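Local coordinates for protein alkaline serine protease AL20 (Nesterenkonia abyssinica, PDB 3CP7) that probably cleaves peptide bonds in proteins as a secreted, thermostable alkaline serine protease of the trypsin-like class, at residues N26-A31 against T35-G40; Q123-Y128 against Q158-N163. All coordinates share one frame; numbering follows the deposited sequence.

Contact 1. Residues N26-A31 against T35-G40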
loop_
_atom_site.group_PDB
_atom_site.type_symbol
_atom_site.label_atom_id
_atom_site.label_comp_id
_atom_site.label_asym_id
_atom_site.label_seq_id
_atom_site.Cartn_x
_atom_site.Cartn_y
_atom_site.Cartn_z
ATOM N N ASN A 26 0.677 10.117 15.151
ATOM C CA ASN A 26 0.648 11.565 15.106
ATOM C C ASN A 26 -0.121 12.071 13.902
ATOM O O ASN A 26 0.113 11.611 12.799
ATOM C CB ASN A 26 2.085 12.098 15.072
ATOM C CG ASN A 26 2.153 13.615 15.188
ATOM O OD1 ASN A 26 1.666 14.195 16.163
ATOM N ND2 ASN A 26 2.765 14.263 14.195
ATOM N N ILE A 27 -1.017 13.037 14.119
ATOM C CA ILE A 27 -1.739 13.660 13.008
ATOM C C ILE A 27 -0.783 14.512 12.180
ATOM O O ILE A 27 -0.166 15.449 12.698
ATOM C CB ILE A 27 -2.919 14.556 13.475
ATOM C CG1 ILE A 27 -3.870 13.779 14.387
ATOM C CG2 ILE A 27 -3.663 15.121 12.259
ATOM C CD1 ILE A 27 -4.941 14.661 15.056
ATOM N N VAL A 28 -0.667 14.177 10.897
ATOM C CA VAL A 28 0.143 14.953 9.959
ATOM C C VAL A 28 -0.781 15.661 8.975
ATOM O O VAL A 28 -1.839 15.139 8.619
ATOM C CB VAL A 28 1.196 14.081 9.219
ATOM C CG1 VAL A 28 2.296 13.664 10.205
ATOM C CG2 VAL A 28 0.550 12.867 8.510
ATOM N N ALA A 29 -0.393 16.868 8.569
ATOM C CA ALA A 29 -1.225 17.663 7.656
ATOM C C ALA A 29 -1.529 16.853 6.411
ATOM O O ALA A 29 -0.621 16.271 5.828
ATOM C CB ALA A 29 -0.521 18.941 7.291
ATOM N N SER A 30 -2.798 16.798 6.013
ATOM C CA SER A 30 -3.200 15.984 4.868
ATOM C C SER A 30 -4.401 16.567 4.158
ATOM O O SER A 30 -5.289 17.135 4.797
ATOM C CB SER A 30 -3.565 14.580 5.339
ATOM O OG SER A 30 -4.691 14.596 6.198
ATOM N N ALA A 31 -4.455 16.390 2.839
ATOM C CA ALA A 31 -5.641 16.825 2.088
ATOM C C ALA A 31 -6.924 16.211 2.659
ATOM O O ALA A 31 -7.955 16.895 2.769
ATOM C CB ALA A 31 -5.504 16.492 0.611
ATOM N N THR A 35 -5.346 11.794 8.387
ATOM C CA THR A 35 -4.170 10.928 8.298
ATOM C C THR A 35 -3.253 11.052 9.503
ATOM O O THR A 35 -2.839 12.158 9.872
ATOM C CB THR A 35 -3.385 11.209 7.006
ATOM O OG1 THR A 35 -4.232 10.978 5.878
ATOM C CG2 THR A 35 -2.175 10.279 6.860
ATOM N N VAL A 36 -2.933 9.897 10.092
ATOM C CA VAL A 36 -1.886 9.815 11.116
ATOM C C VAL A 36 -0.695 8.997 10.618
ATOM O O VAL A 36 -0.854 7.987 9.912
ATOM C CB VAL A 36 -2.393 9.253 12.473
ATOM C CG1 VAL A 36 -3.423 10.185 13.100
ATOM C CG2 VAL A 36 -2.969 7.839 12.326
ATOM N N ALA A 37 0.495 9.450 10.992
ATOM C CA ALA A 37 1.728 8.716 10.752
ATOM C C ALA A 37 1.972 7.784 11.916
ATOM O O ALA A 37 1.753 8.138 13.086
ATOM C CB ALA A 37 2.882 9.670 10.629
ATOM N N THR A 38 2.440 6.586 11.588
ATOM C CA THR A 38 2.779 5.603 12.606
ATOM C C THR A 38 3.842 4.658 12.044
ATOM O O THR A 38 4.411 4.924 10.974
ATOM C CB THR A 38 1.505 4.861 13.103
ATOM O OG1 THR A 38 1.820 4.105 14.275
ATOM C CG2 THR A 38 0.912 3.940 12.038
ATOM N N ALA A 39 4.135 3.579 12.766
ATOM C CA ALA A 39 5.069 2.554 12.277
ATOM C C ALA A 39 4.303 1.497 11.498
ATOM O O ALA A 39 3.151 1.191 11.810
ATOM C CB ALA A 39 5.823 1.911 13.438
ATOM N N GLY A 40 4.954 0.914 10.497
ATOM C CA GLY A 40 4.358 -0.203 9.766
ATOM C C GLY A 40 3.939 -1.326 10.693
ATOM O O GLY A 40 2.849 -1.880 10.543
HETATM O O HOH W 1 -4.613 14.587 8.830
#
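Asn26 and Ala37 form an antiparallel hydrogen-bonded pair, with N of Asn26 reaching O of Ala37 at 3.1 Å and N of Ala37 reaching O of Asn26 at 2.8 Å, and Ile27 and Val36 beside them form the non-hydrogen-bonded pair. A third bond, from N of Val28 to O of Thr35, continues the pairing toward the turn of the hairpin. O of Asn26 also receives a CA-H...O contact from Val36, so two donors of neighbouring residues converge on one carbonyl.

Side chains alternate between the faces. Ile27 and Val36 share one, where CG1 of Ile27 meets CG1 of Val36 at 3.8 Å; both CG1 atoms stand anti to their own carbonyl carbons (chi1 -54° and -64°). Ala37 projects on the other face, where its CB is 4.1 Å from CG1 of Val28. Past the paired residues, CG2 of Val28 lies 3.7 Å from O of Thr35 and also near the methyl CG2 of Thr35, and the two side chains run across each other at a slant.

Toward the turn the chains separate and water 1 fills the role of a direct bond: it donates to O of Val28 at 2.8 Å, accepts from N of Thr35 and bonds OG of Ser30. The buried hydroxyls OG of Ser30 and OG1 of Thr35 both bind OD1 of Asn32 in the turn, which would restrict their rotation.

The hairpin belongs to the six-stranded barrel of this trypsin-like fold. OD1 of Asn26 bonds ND1 of His8, and ND2 of Asn26 bonds OG of Ser113 and OE1 of Gln183. Helix 105-109 covers Ile27 with Val105 and Val109, while strand 93-97 pairs with 35-38 on the side away from 19-27 and packs Phe94 on Thr35 and Ala37.

Contact 2. Residues Q123-Y128 against Q158-N163; sequences QYYSAY and QGIPCN
Tyr125 and Ala127 point from strand 124-128 toward Ile160 and Gln158 of strand 158-161 inside the second beta domain of a trypsin-like fold. The strands are not adjacent in the sheet, since strand 142-150 runs between them; their axes approach to 8.8 Å, and no direct hydrogen bond joins them. Side chains therefore carry the contact. The 72° between strands two places apart in one sheet, with side chains pointing at each other, is consistent with the concave side of a strongly curved sheet.

Ile160 can be followed outward. From CB, the CG2 branch lies anti to the carbonyl carbon and comes obliquely to the Tyr125 ring, 4.4 Å from CD1 of Tyr125. The other branch, CG1, is held between backbone N and carbonyl carbon (chi1 57°) and carries the extended CD1 onward. That terminal methyl meets CB of Ala127 at 3.7 Å, the closest apolar approach here. Ile160 thus spans two residues of the facing strand, one with each branch. Trp173 of strand 172-175 touches both Ile160 and Ala127 and meets the ring of Tyr125, adding an aromatic wall to this apolar patch.

NE2 of Gln158 comes to 3.8 Å from OH of Tyr125, and the bonding between them runs through a water. The extended chain carries the amide out to the phenol oxygen, where its plane stands 89° from the ring. OE1 of Gln158 bonds N of Gly122, which helps fix the amide's rotation. Further along, Cys162 forms a disulfide with Cys144, tying the residue just past strand 158-161 to strand 142-150.

Water 2 completes the polar end: it accepts from N of Gln123 at 3.0 Å and from NE2 of Gln158 at 3.1 Å, and binds OH of Tyr125 at 2.7 Å.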
loop_
_atom_site.group_PDB
_atom_site.type_symbol
_atom_site.label_atom_id
_atom_site.label_comp_id
_atom_site.label_asym_id
_atom_site.label_seq_id
_atom_site.Cartn_x
_atom_site.Cartn_y
_atom_site.Cartn_z
ATOM N N GLN A 123 20.419 14.788 12.010
ATOM C CA GLN A 123 19.773 15.950 12.613
ATOM C C GLN A 123 19.399 15.703 14.074
ATOM O O GLN A 123 19.402 14.566 14.545
ATOM C CB GLN A 123 18.514 16.320 11.829
ATOM C CG GLN A 123 18.750 16.676 10.368
ATOM C CD GLN A 123 19.224 18.092 10.190
ATOM O OE1 GLN A 123 18.446 18.977 9.824
ATOM N NE2 GLN A 123 20.498 18.327 10.475
ATOM N N TYR A 124 19.066 16.783 14.778
ATOM C CA TYR A 124 18.589 16.723 16.147
ATOM C C TYR A 124 17.067 16.538 16.150
ATOM O O TYR A 124 16.345 17.225 15.415
ATOM C CB TYR A 124 18.964 18.015 16.887
ATOM C CG TYR A 124 18.581 18.030 18.346
ATOM C CD1 TYR A 124 19.439 17.536 19.320
ATOM C CD2 TYR A 124 17.355 18.543 18.752
ATOM C CE1 TYR A 124 19.082 17.557 20.666
ATOM C CE2 TYR A 124 16.992 18.561 20.086
ATOM C CZ TYR A 124 17.855 18.070 21.039
ATOM O OH TYR A 124 17.480 18.106 22.369
ATOM N N TYR A 125 16.600 15.628 16.999
ATOM C CA TYR A 125 15.193 15.273 17.076
ATOM C C TYR A 125 14.642 15.324 18.480
ATOM O O TYR A 125 15.364 15.117 19.462
ATOM C CB TYR A 125 14.979 13.836 16.576
ATOM C CG TYR A 125 15.168 13.655 15.092
ATOM C CD1 TYR A 125 16.381 13.197 14.577
ATOM C CD2 TYR A 125 14.135 13.954 14.193
ATOM C CE1 TYR A 125 16.563 13.024 13.210
ATOM C CE2 TYR A 125 14.307 13.787 12.820
ATOM C CZ TYR A 125 15.537 13.328 12.334
ATOM O OH TYR A 125 15.742 13.145 10.993
ATOM N N SER A 126 13.334 15.563 18.544
ATOM C CA SER A 126 12.519 15.316 19.714
ATOM C C SER A 126 11.499 14.245 19.330
ATOM O O SER A 126 10.697 14.448 18.406
ATOM C CB SER A 126 11.795 16.599 20.121
ATOM O OG SER A 126 12.736 17.605 20.455
ATOM N N ALA A 127 11.562 13.100 20.007
ATOM C CA ALA A 127 10.680 11.960 19.712
ATOM C C ALA A 127 9.698 11.765 20.853
ATOM O O ALA A 127 10.046 11.963 22.015
ATOM C CB ALA A 127 11.495 10.699 19.495
ATOM N N TYR A 128 8.470 11.378 20.523
ATOM C CA TYR A 128 7.387 11.289 21.500
ATOM C C TYR A 128 6.663 9.968 21.387
ATOM O O TYR A 128 6.623 9.363 20.314
ATOM C CB TYR A 128 6.399 12.456 21.309
ATOM C CG TYR A 128 7.049 13.766 21.652
ATOM C CD1 TYR A 128 7.816 14.446 20.712
ATOM C CD2 TYR A 128 6.926 14.313 22.929
ATOM C CE1 TYR A 128 8.456 15.641 21.030
ATOM C CE2 TYR A 128 7.560 15.514 23.256
ATOM C CZ TYR A 128 8.328 16.155 22.309
ATOM O OH TYR A 128 8.959 17.339 22.601
ATOM N N GLN A 158 18.161 5.418 11.513
ATOM C CA GLN A 158 18.978 6.233 12.415
ATOM C C GLN A 158 18.551 5.995 13.846
ATOM O O GLN A 158 17.395 5.653 14.105
ATOM C CB GLN A 158 18.840 7.720 12.099
ATOM C CG GLN A 158 19.174 8.088 10.669
ATOM C CD GLN A 158 19.198 9.588 10.477
ATOM O OE1 GLN A 158 20.263 10.203 10.471
ATOM N NE2 GLN A 158 18.026 10.194 10.366
ATOM N N GLY A 159 19.488 6.186 14.770
ATOM C CA GLY A 159 19.215 6.002 16.181
ATOM C C GLY A 159 19.399 7.277 16.967
ATOM O O GLY A 159 20.250 8.107 16.637
ATOM N N ILE A 160 18.581 7.431 18.003
ATOM C CA ILE A 160 18.758 8.502 18.981
ATOM C C ILE A 160 18.758 7.944 20.403
ATOM O O ILE A 160 18.145 6.920 20.666
ATOM C CB ILE A 160 17.654 9.600 18.867
ATOM C CG1 ILE A 160 16.236 9.005 19.029
ATOM C CG2 ILE A 160 17.801 10.364 17.558
ATOM C CD1 ILE A 160 15.108 10.041 19.099
ATOM N N PRO A 161 19.428 8.635 21.344
ATOM C CA PRO A 161 19.325 8.194 22.736
ATOM C C PRO A 161 17.884 8.314 23.227
ATOM O O PRO A 161 17.267 9.379 23.083
ATOM C CB PRO A 161 20.246 9.162 23.494
ATOM C CG PRO A 161 20.422 10.341 22.594
ATOM C CD PRO A 161 20.283 9.830 21.185
ATOM N N CYS A 162 17.342 7.230 23.772
ATOM C CA CYS A 162 15.929 7.196 24.132
ATOM C C CYS A 162 15.603 5.996 24.985
ATOM O O CYS A 162 15.891 4.869 24.599
ATOM C CB CYS A 162 15.079 7.133 22.859
ATOM S SG CYS A 162 13.312 7.255 23.153
ATOM N N ASN A 163 14.968 6.240 26.123
ATOM C CA ASN A 163 14.654 5.174 27.066
ATOM C C ASN A 163 13.224 4.632 26.950
ATOM O O ASN A 163 12.821 3.807 27.755
ATOM C CB ASN A 163 14.952 5.627 28.511
ATOM C CG ASN A 163 14.001 6.706 28.987
ATOM O OD1 ASN A 163 13.211 7.241 28.215
ATOM N ND2 ASN A 163 14.081 7.036 30.273
HETATM O O HOH W 2 18.404 13.282 10.376
#

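Overall arrangement
From the N terminus the chain first builds the six-stranded barrel, where contact 1 closes a beta hairpin, with three residues between its segments. After strands 55-59, 71-78 and 93-97 and helix 105-109, it enters the second sheet. There contact 2 closes a longer excursion of 29 residues, which includes strand 142-150. The two loops follow in series and neither nest nor cross. The centres of contact 1 and contact 2 lie about 19 Å apart and the nearest atoms of contact 1 and contact 2 about 7 Å apart, without touching. Contact 1 ties neighbouring strands within the first domain, contact 2 links non-adjacent strands across the second. His41 and Asp91 with Ser169 have geometry consistent with a catalytic triad, His41 directly following segment 35-40.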